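Putative periplasmic protein (Wolinella succinogenes, PDB 3KN3) probably serves as a periplasmic solute-binding protein, perhaps for tungstate uptake by an ABC transporter, and has been seen with glutathione bound. Local coordinates at residues P63-E66 / L67-V70; E231-Q234 / A235-A238; A216-K219 / G220-F224. All blocks are in the same frame, centred on the assembly; numbering follows the deposited sequence.

Contact 1: residues P63-E66 / L67-V70; sequences PKVE and LEYV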
ATOM      1  N   PRO A  63       5.589  -4.878  -5.007  1.00 42.71           N
ATOM      2  CA  PRO A  63       6.992  -4.657  -5.385  1.00 46.20           C
ATOM      3  C   PRO A  63       7.674  -5.892  -5.959  1.00 48.78           C
ATOM      4  O   PRO A  63       8.491  -5.756  -6.865  1.00 51.73           O
ATOM      5  CB  PRO A  63       7.646  -4.208  -4.073  1.00 43.71           C
ATOM      6  CG  PRO A  63       6.505  -3.601  -3.288  1.00 44.71           C
ATOM      7  CD  PRO A  63       5.310  -4.462  -3.619  1.00 42.55           C
ATOM      8  N   LYS A  64       7.336  -7.072  -5.454  1.00 53.93           N
ATOM      9  CA  LYS A  64       7.906  -8.313  -5.976  1.00 58.54           C
ATOM     10  C   LYS A  64       7.857  -8.326  -7.501  1.00 51.05           C
ATOM     11  O   LYS A  64       8.894  -8.265  -8.171  1.00 44.38           O
ATOM     12  CB  LYS A  64       7.156  -9.531  -5.421  1.00 74.07           C
ATOM     13  CG  LYS A  64       7.229  -9.694  -3.894  1.00 84.83           C
ATOM     14  CD  LYS A  64       6.574 -11.005  -3.426  1.00 90.39           C
ATOM     15  CE  LYS A  64       6.853 -11.295  -1.944  1.00 91.98           C
ATOM     16  NZ  LYS A  64       6.378 -12.648  -1.513  1.00 90.72           N
ATOM     17  N   VAL A  65       6.641  -8.386  -8.041  1.00 48.88           N
ATOM     18  CA  VAL A  65       6.447  -8.496  -9.479  1.00 45.97           C
ATOM     19  C   VAL A  65       6.784  -7.222 -10.236  1.00 43.68           C
ATOM     20  O   VAL A  65       7.195  -7.294 -11.390  1.00 46.35           O
ATOM     21  CB  VAL A  65       5.014  -8.945  -9.844  1.00 50.66           C
ATOM     22  CG1 VAL A  65       4.878 -10.455  -9.693  1.00 50.61           C
ATOM     23  CG2 VAL A  65       3.998  -8.212  -9.000  1.00 50.27           C
ATOM     24  N   GLU A  66       6.609  -6.065  -9.601  1.00 37.94           N
ATOM     25  CA  GLU A  66       7.009  -4.808 -10.224  1.00 36.86           C
ATOM     26  C   GLU A  66       8.454  -4.923 -10.686  1.00 36.61           C
ATOM     27  O   GLU A  66       8.804  -4.546 -11.807  1.00 33.03           O
ATOM     28  CB  GLU A  66       6.877  -3.643  -9.247  1.00 41.87           C
ATOM     29  CG  GLU A  66       5.458  -3.340  -8.816  1.00 46.44           C
ATOM     30  CD  GLU A  66       5.416  -2.248  -7.774  1.00 53.41           C
ATOM     31  OE1 GLU A  66       6.436  -1.535  -7.657  1.00 56.31           O
ATOM     32  OE2 GLU A  66       4.385  -2.106  -7.071  1.00 53.24           O
ATOM     33  N   LEU A  67       9.293  -5.477  -9.815  1.00 43.30           N
ATOM     34  CA  LEU A  67      10.713  -5.624 -10.118  1.00 50.14           C
ATOM     35  C   LEU A  67      10.970  -6.638 -11.244  1.00 45.24           C
ATOM     36  O   LEU A  67      11.782  -6.394 -12.129  1.00 44.05           O
ATOM     37  CB  LEU A  67      11.497  -5.964  -8.848  1.00 56.28           C
ATOM     38  CG  LEU A  67      11.302  -4.956  -7.706  1.00 63.68           C
ATOM     39  CD1 LEU A  67      12.554  -4.873  -6.839  1.00 64.85           C
ATOM     40  CD2 LEU A  67      10.929  -3.561  -8.217  1.00 65.07           C
ATOM     41  N   GLU A  68      10.263  -7.762 -11.203  1.00 46.39           N
ATOM     42  CA  GLU A  68      10.248  -8.718 -12.307  1.00 51.20           C
ATOM     43  C   GLU A  68       9.950  -8.003 -13.604  1.00 46.98           C
ATOM     44  O   GLU A  68      10.639  -8.180 -14.612  1.00 49.01           O
ATOM     45  CB  GLU A  68       9.118  -9.717 -12.096  1.00 59.87           C
ATOM     46  CG  GLU A  68       9.215 -10.501 -10.838  1.00 70.47           C
ATOM     47  CD  GLU A  68       9.773 -11.862 -11.104  1.00 82.43           C
ATOM     48  OE1 GLU A  68      10.064 -12.581 -10.124  1.00 87.81           O
ATOM     49  OE2 GLU A  68       9.918 -12.204 -12.301  1.00 84.78           O
ATOM     50  N   TYR A  69       8.878  -7.218 -13.556  1.00 35.95           N
ATOM     51  CA  TYR A  69       8.352  -6.500 -14.697  1.00 35.59           C
ATOM     52  C   TYR A  69       9.434  -5.660 -15.360  1.00 33.62           C
ATOM     53  O   TYR A  69       9.672  -5.788 -16.559  1.00 33.40           O
ATOM     54  CB  TYR A  69       7.214  -5.599 -14.227  1.00 36.01           C
ATOM     55  CG  TYR A  69       6.223  -5.191 -15.289  1.00 33.71           C
ATOM     56  CD1 TYR A  69       5.417  -6.136 -15.908  1.00 36.41           C
ATOM     57  CD2 TYR A  69       6.060  -3.852 -15.640  1.00 29.09           C
ATOM     58  CE1 TYR A  69       4.494  -5.772 -16.854  1.00 39.52           C
ATOM     59  CE2 TYR A  69       5.148  -3.475 -16.584  1.00 32.36           C
ATOM     60  CZ  TYR A  69       4.361  -4.441 -17.195  1.00 39.05           C
ATOM     61  OH  TYR A  69       3.433  -4.082 -18.142  1.00 34.94           O
ATOM     62  N   VAL A  70      10.081  -4.802 -14.573  1.00 34.24           N
ATOM     63  CA  VAL A  70      11.170  -3.953 -15.065  1.00 36.36           C
ATOM     64  C   VAL A  70      12.258  -4.794 -15.701  1.00 45.75           C
ATOM     65  O   VAL A  70      12.717  -4.539 -16.814  1.00 49.21           O
ATOM     66  CB  VAL A  70      11.816  -3.189 -13.907  1.00 30.92           C
ATOM     67  CG1 VAL A  70      12.977  -2.333 -14.412  1.00 27.23           C
ATOM     68  CG2 VAL A  70      10.779  -2.361 -13.192  1.00 21.92           C
TER
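Tyr-69 N donates to Val-65 O at 2.7 Å within the first two turns of helix 63-72, a helix of the periplasmic binding protein fold that packs one flank against strands 57-60 and 202-208. The same i to i+4 pattern joins Val-70 N to Glu-66 O at 3.1 Å, whereas the bond from Glu-68 N to Lys-64 O, 3.4 Å long, is weak. Glu-66 and Tyr-69 make up the tight, buried side. Tyr-69 CB lies 3.1 Å from Glu-66 O, and its CG is anti to the backbone N (chi1 -158°), a setting that carries the ring away from the preceding turn; its OH is bonded to Leu-47 O. The extended chain of Glu-66 takes its carboxylate off the helix, where OE1 meets Arg-78 in a salt bridge and Ser-204 in a hydrogen bond while OE2 accepts from Ala-62 N. Three polar links thus engage this buried acid, which probably favours its charged form.

The solvent side is looser. Lys-64 stretches away fully extended, and Glu-68, bent at chi2, lays its CG 3.5 Å from Lys-64 O but 4.5 Å from Val-65 CG1. Val-65 itself lies near Thr-43, a glutathione-binding residue. Leu-67, also exposed, folds over the first turn and brings its CG to 3.0 Å from Pro-63 O, the oxygen that also accepts from Leu-67 N.

Contact 2: residues E231-Q234 / A235-A238; sequences EKMQ and AEIA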
ATOM      1  N   GLU A 231       8.634  18.483  -7.230  1.00 62.35           N
ATOM      2  CA  GLU A 231       8.596  18.889  -5.828  1.00 68.77           C
ATOM      3  C   GLU A 231       7.195  19.332  -5.403  1.00 61.99           C
ATOM      4  O   GLU A 231       6.677  18.894  -4.363  1.00 55.31           O
ATOM      5  CB  GLU A 231       9.630  19.983  -5.533  1.00 78.41           C
ATOM      6  CG  GLU A 231       9.927  20.139  -4.047  1.00 87.17           C
ATOM      7  CD  GLU A 231      10.119  18.791  -3.350  1.00 94.33           C
ATOM      8  OE1 GLU A 231      11.093  18.075  -3.680  1.00 96.08           O
ATOM      9  OE2 GLU A 231       9.291  18.445  -2.474  1.00 94.06           O
ATOM     10  N   LYS A 232       6.577  20.181  -6.220  1.00 54.01           N
ATOM     11  CA  LYS A 232       5.244  20.661  -5.902  1.00 50.18           C
ATOM     12  C   LYS A 232       4.322  19.496  -5.545  1.00 46.63           C
ATOM     13  O   LYS A 232       3.601  19.543  -4.552  1.00 49.95           O
ATOM     14  CB  LYS A 232       4.662  21.461  -7.065  1.00 52.84           C
ATOM     15  CG  LYS A 232       3.260  21.988  -6.790  1.00 57.16           C
ATOM     16  CD  LYS A 232       2.452  22.115  -8.067  1.00 60.93           C
ATOM     17  CE  LYS A 232       0.991  22.361  -7.755  1.00 66.92           C
ATOM     18  NZ  LYS A 232       0.170  22.417  -8.994  1.00 69.05           N
HETATM   19  N   MSE A 233       4.365  18.448  -6.359  1.00 42.53           N
HETATM   20  CA  MSE A 233       3.494  17.293  -6.171  1.00 46.13           C
HETATM   21  C   MSE A 233       4.027  16.319  -5.124  1.00 41.73           C
HETATM   22  O   MSE A 233       3.256  15.690  -4.405  1.00 41.85           O
HETATM   23  CB  MSE A 233       3.250  16.580  -7.505  1.00 50.29           C
HETATM   24  CG  MSE A 233       2.400  17.395  -8.469  1.00 53.39           C
HETATM   25 SE   MSE A 233       0.664  17.838  -7.674  1.00 68.53          SE
HETATM   26  CE  MSE A 233       0.095  19.254  -8.876  1.00223.55           C
ATOM     27  N   GLN A 234       5.342  16.185  -5.048  1.00 44.16           N
ATOM     28  CA  GLN A 234       5.945  15.482  -3.925  1.00 52.11           C
ATOM     29  C   GLN A 234       5.406  16.067  -2.617  1.00 55.17           C
ATOM     30  O   GLN A 234       4.771  15.369  -1.826  1.00 51.18           O
ATOM     31  CB  GLN A 234       7.474  15.580  -3.988  1.00 53.02           C
ATOM     32  CG  GLN A 234       8.088  14.609  -4.984  1.00 55.11           C
ATOM     33  CD  GLN A 234       7.630  13.179  -4.732  1.00 58.89           C
ATOM     34  OE1 GLN A 234       8.024  12.557  -3.744  1.00 60.72           O
ATOM     35  NE2 GLN A 234       6.786  12.658  -5.615  1.00 56.20           N
ATOM     36  N   ALA A 235       5.630  17.362  -2.416  1.00 62.62           N
ATOM     37  CA  ALA A 235       5.138  18.051  -1.225  1.00 67.55           C
ATOM     38  C   ALA A 235       3.611  18.022  -1.118  1.00 69.38           C
ATOM     39  O   ALA A 235       3.051  17.932  -0.027  1.00 75.41           O
ATOM     40  CB  ALA A 235       5.643  19.485  -1.203  1.00 69.93           C
ATOM     41  N   GLU A 236       2.935  18.104  -2.254  1.00 61.52           N
ATOM     42  CA  GLU A 236       1.485  18.107  -2.255  1.00 55.02           C
ATOM     43  C   GLU A 236       0.956  16.760  -1.797  1.00 52.63           C
ATOM     44  O   GLU A 236       0.045  16.691  -0.982  1.00 50.29           O
ATOM     45  CB  GLU A 236       0.974  18.431  -3.653  1.00 57.85           C
ATOM     46  CG  GLU A 236      -0.487  18.791  -3.713  1.00 66.15           C
ATOM     47  CD  GLU A 236      -0.809  19.684  -4.904  1.00 72.58           C
ATOM     48  OE1 GLU A 236      -0.070  20.678  -5.122  1.00 75.29           O
ATOM     49  OE2 GLU A 236      -1.802  19.390  -5.615  1.00 67.49           O
ATOM     50  N   ILE A 237       1.549  15.692  -2.322  1.00 58.91           N
ATOM     51  CA  ILE A 237       1.127  14.324  -2.014  1.00 63.50           C
ATOM     52  C   ILE A 237       1.344  13.963  -0.553  1.00 64.37           C
ATOM     53  O   ILE A 237       0.472  13.362   0.088  1.00 59.63           O
ATOM     54  CB  ILE A 237       1.856  13.283  -2.893  1.00 59.14           C
ATOM     55  CG1 ILE A 237       1.276  13.303  -4.315  1.00 54.93           C
ATOM     56  CG2 ILE A 237       1.761  11.873  -2.257  1.00 50.46           C
ATOM     57  CD1 ILE A 237       2.132  12.604  -5.352  1.00 53.26           C
ATOM     58  N   ALA A 238       2.513  14.328  -0.033  1.00 65.81           N
ATOM     59  CA  ALA A 238       2.830  14.079   1.368  1.00 69.97           C
ATOM     60  C   ALA A 238       1.745  14.644   2.281  1.00 74.70           C
ATOM     61  O   ALA A 238       1.557  14.166   3.396  1.00 78.40           O
ATOM     62  CB  ALA A 238       4.195  14.666   1.725  1.00 64.24           C
TER
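Glu-231 O receives the amide of Ala-235, with N 2.7 Å away and an N-H...O angle of 167°, a nearly straight bond that opens helix 231-238. The methyl of Ala-235 rests 3.4 Å from that same Glu-231 O, and the side chain of Glu-231, bent at chi2, curls back until OE2 lies 4.0 Å from Ala-235 CB. One residue on, Glu-236 N reaches Lys-232 O at 2.8 Å, though with an N-H...O angle of only 135°.

Glu-236 carries most of the side-chain contact. Its CG is anti to the backbone N (chi1 -166°), which sends the chain out beside both Lys-232 and Met-233, all three pointing the same way. The two carboxylate oxygens divide these neighbours. OE1 is 3.3 Å from Lys-232 CE, while OE2 is 3.6 Å from SE of Met-233, a selenomethionine. Lys-232 NZ remains beyond salt-bridge range of OE1 and instead pairs with Asp-31, so the lysine probably offers Glu-236 a general electrostatic attraction.

These are i to i+3 and i to i+4 contacts along the last helix of this periplasmic binding protein fold. An alanine in place of Glu-236 would probably leave the selenium and the aliphatic end of Lys-232 without the carboxylate that lies beside them, and take a negative charge from near the ammonium group.

Met-233 and Ile-237 form the buried side of the helix. Ile-237 N binds Met-233 O, and its CG1 branch, beside the backbone N, settles 3.1 Å from that oxygen. Gln-234, partly exposed and folded at chi2, turns its NE2 back along the chain to Ile-228 O.

Contact 3: residues A216-K219 / G220-F224; sequences ADYK and GAKQF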
ATOM      1  N   ALA A 216       2.642   3.165 -27.936  1.00 36.08           N
ATOM      2  CA  ALA A 216       2.317   3.689 -26.625  1.00 37.28           C
ATOM      3  C   ALA A 216       2.685   5.175 -26.592  1.00 34.90           C
ATOM      4  O   ALA A 216       3.658   5.593 -27.201  1.00 33.45           O
ATOM      5  CB  ALA A 216       3.066   2.929 -25.555  1.00 34.52           C
ATOM      6  N   ASP A 217       1.887   5.972 -25.904  1.00 31.06           N
ATOM      7  CA  ASP A 217       2.202   7.378 -25.728  1.00 30.88           C
ATOM      8  C   ASP A 217       3.251   7.513 -24.615  1.00 27.77           C
ATOM      9  O   ASP A 217       2.931   7.813 -23.471  1.00 22.05           O
ATOM     10  CB  ASP A 217       0.919   8.167 -25.407  1.00 27.10           C
ATOM     11  CG  ASP A 217       1.157   9.658 -25.332  1.00 30.58           C
ATOM     12  OD1 ASP A 217       2.317  10.063 -25.519  1.00 31.18           O
ATOM     13  OD2 ASP A 217       0.191  10.420 -25.093  1.00 30.92           O
ATOM     14  N   TYR A 218       4.511   7.272 -24.949  1.00 29.89           N
ATOM     15  CA  TYR A 218       5.549   7.306 -23.930  1.00 28.83           C
ATOM     16  C   TYR A 218       5.807   8.737 -23.468  1.00 35.47           C
ATOM     17  O   TYR A 218       6.154   8.971 -22.301  1.00 30.79           O
ATOM     18  CB  TYR A 218       6.843   6.670 -24.419  1.00 31.53           C
ATOM     19  CG  TYR A 218       7.981   6.879 -23.443  1.00 39.57           C
ATOM     20  CD1 TYR A 218       7.960   6.297 -22.182  1.00 34.90           C
ATOM     21  CD2 TYR A 218       9.075   7.673 -23.781  1.00 43.17           C
ATOM     22  CE1 TYR A 218       8.999   6.500 -21.287  1.00 40.59           C
ATOM     23  CE2 TYR A 218      10.120   7.876 -22.896  1.00 42.10           C
ATOM     24  CZ  TYR A 218      10.081   7.296 -21.654  1.00 43.35           C
ATOM     25  OH  TYR A 218      11.124   7.517 -20.780  1.00 45.94           O
ATOM     26  N   LYS A 219       5.630   9.686 -24.386  1.00 29.03           N
ATOM     27  CA  LYS A 219       5.692  11.087 -24.026  1.00 32.86           C
ATOM     28  C   LYS A 219       4.696  11.400 -22.922  1.00 30.71           C
ATOM     29  O   LYS A 219       5.069  11.932 -21.873  1.00 26.76           O
ATOM     30  CB  LYS A 219       5.454  11.967 -25.247  1.00 33.93           C
ATOM     31  CG  LYS A 219       6.705  12.101 -26.090  1.00 34.85           C
ATOM     32  CD  LYS A 219       6.492  12.953 -27.327  1.00 35.04           C
ATOM     33  CE  LYS A 219       7.809  13.112 -28.111  1.00 37.33           C
ATOM     34  NZ  LYS A 219       7.594  14.006 -29.274  1.00 39.24           N
ATOM     35  N   GLY A 220       3.435  11.034 -23.153  1.00 25.86           N
ATOM     36  CA  GLY A 220       2.398  11.232 -22.168  1.00 22.89           C
ATOM     37  C   GLY A 220       2.758  10.561 -20.854  1.00 27.38           C
ATOM     38  O   GLY A 220       2.533  11.119 -19.786  1.00 31.12           O
ATOM     39  N   ALA A 221       3.325   9.362 -20.932  1.00 23.83           N
ATOM     40  CA  ALA A 221       3.713   8.627 -19.734  1.00 26.16           C
ATOM     41  C   ALA A 221       4.805   9.351 -18.942  1.00 30.27           C
ATOM     42  O   ALA A 221       4.695   9.544 -17.723  1.00 30.30           O
ATOM     43  CB  ALA A 221       4.155   7.204 -20.103  1.00 25.75           C
ATOM     44  N   LYS A 222       5.867   9.753 -19.635  1.00 29.69           N
ATOM     45  CA  LYS A 222       6.966  10.442 -18.974  1.00 27.42           C
ATOM     46  C   LYS A 222       6.512  11.787 -18.368  1.00 29.34           C
ATOM     47  O   LYS A 222       6.951  12.187 -17.283  1.00 29.73           O
ATOM     48  CB  LYS A 222       8.133  10.625 -19.949  1.00 31.18           C
ATOM     49  CG  LYS A 222       9.229  11.528 -19.460  1.00 42.53           C
ATOM     50  CD  LYS A 222      10.253  10.809 -18.597  1.00 58.03           C
ATOM     51  CE  LYS A 222      11.359  11.786 -18.158  1.00 69.82           C
ATOM     52  NZ  LYS A 222      11.681  12.814 -19.221  1.00 72.61           N
ATOM     53  N   GLN A 223       5.609  12.472 -19.056  1.00 23.70           N
ATOM     54  CA  GLN A 223       5.094  13.732 -18.536  1.00 28.85           C
ATOM     55  C   GLN A 223       4.368  13.532 -17.206  1.00 32.32           C
ATOM     56  O   GLN A 223       4.593  14.254 -16.236  1.00 31.70           O
ATOM     57  CB  GLN A 223       4.167  14.385 -19.548  1.00 26.07           C
ATOM     58  CG  GLN A 223       3.618  15.721 -19.104  1.00 37.46           C
ATOM     59  CD  GLN A 223       2.567  16.260 -20.071  1.00 44.83           C
ATOM     60  OE1 GLN A 223       2.856  16.491 -21.244  1.00 48.30           O
ATOM     61  NE2 GLN A 223       1.339  16.442 -19.580  1.00 34.23           N
ATOM     62  N   PHE A 224       3.500  12.535 -17.160  1.00 31.66           N
ATOM     63  CA  PHE A 224       2.772  12.242 -15.943  1.00 30.98           C
ATOM     64  C   PHE A 224       3.710  11.861 -14.808  1.00 27.91           C
ATOM     65  O   PHE A 224       3.541  12.293 -13.673  1.00 32.55           O
ATOM     66  CB  PHE A 224       1.793  11.111 -16.195  1.00 29.07           C
ATOM     67  CG  PHE A 224       1.035  10.709 -14.986  1.00 23.36           C
ATOM     68  CD1 PHE A 224       0.162  11.594 -14.383  1.00 25.01           C
ATOM     69  CD2 PHE A 224       1.185   9.448 -14.452  1.00 20.50           C
ATOM     70  CE1 PHE A 224      -0.553  11.224 -13.264  1.00 28.14           C
ATOM     71  CE2 PHE A 224       0.471   9.070 -13.335  1.00 23.56           C
ATOM     72  CZ  PHE A 224      -0.397   9.959 -12.740  1.00 27.24           C
TER
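Asp-217 caps the N terminus of helix 218-229, its OD1 accepting from Gly-220 N at 2.8 Å. The amide comes from above the carboxylate plane, 61° out of it, and with CG anti to the backbone N (chi1 -175°) the acid bends over the first turn. This N-cap bond occupies one of the first amides of the helix, and Asp-217 O takes a second, from Ala-221 N. The negative charge there would probably also suit the helix dipole.

Tyr-218 follows, its carbonyl receiving Lys-222 N at 2.8 Å. Lys-222 CB stands 4.2 Å above the plane of the tyrosine ring, offset toward the rim, and farther out the two side chains cross obliquely, Lys-222 CD coming to 4.0 Å from Tyr-218 OH. Ala-221 CB adds an apolar touch, 4.4 Å from CD1 of the ring. The phenol end is held by Asp-77.

Lys-219 runs outward in an extended chain while its O accepts from Gln-223 N.

Tyr-218 and Ala-221 lean on Ala-207 of strand 202-208. Phe-224, one turn further along, touches Ile-205 of that strand and meets Tyr-28 of helix 20-32 edge-to-face.

Overall arrangement
From the N terminus, contact 1 comes first, on helix 63-72; contact 3 follows much later at the start of helix 218-229, and contact 2 lies on helix 231-238, the next helix in the chain. Each is a local contact within a continuous stretch, so none closes a long loop, and the three run in series without nesting or crossing. Contacts 1 and 3 share strand 202-208 of the six-stranded mixed sheet: both put side chains on it. Contact 2 joins the end of the chain to helix 20-32 through Asp-31, and Tyr-28 of that helix meets contact 3. Nearest atoms of contacts 2 and 3 are about 7 Å apart.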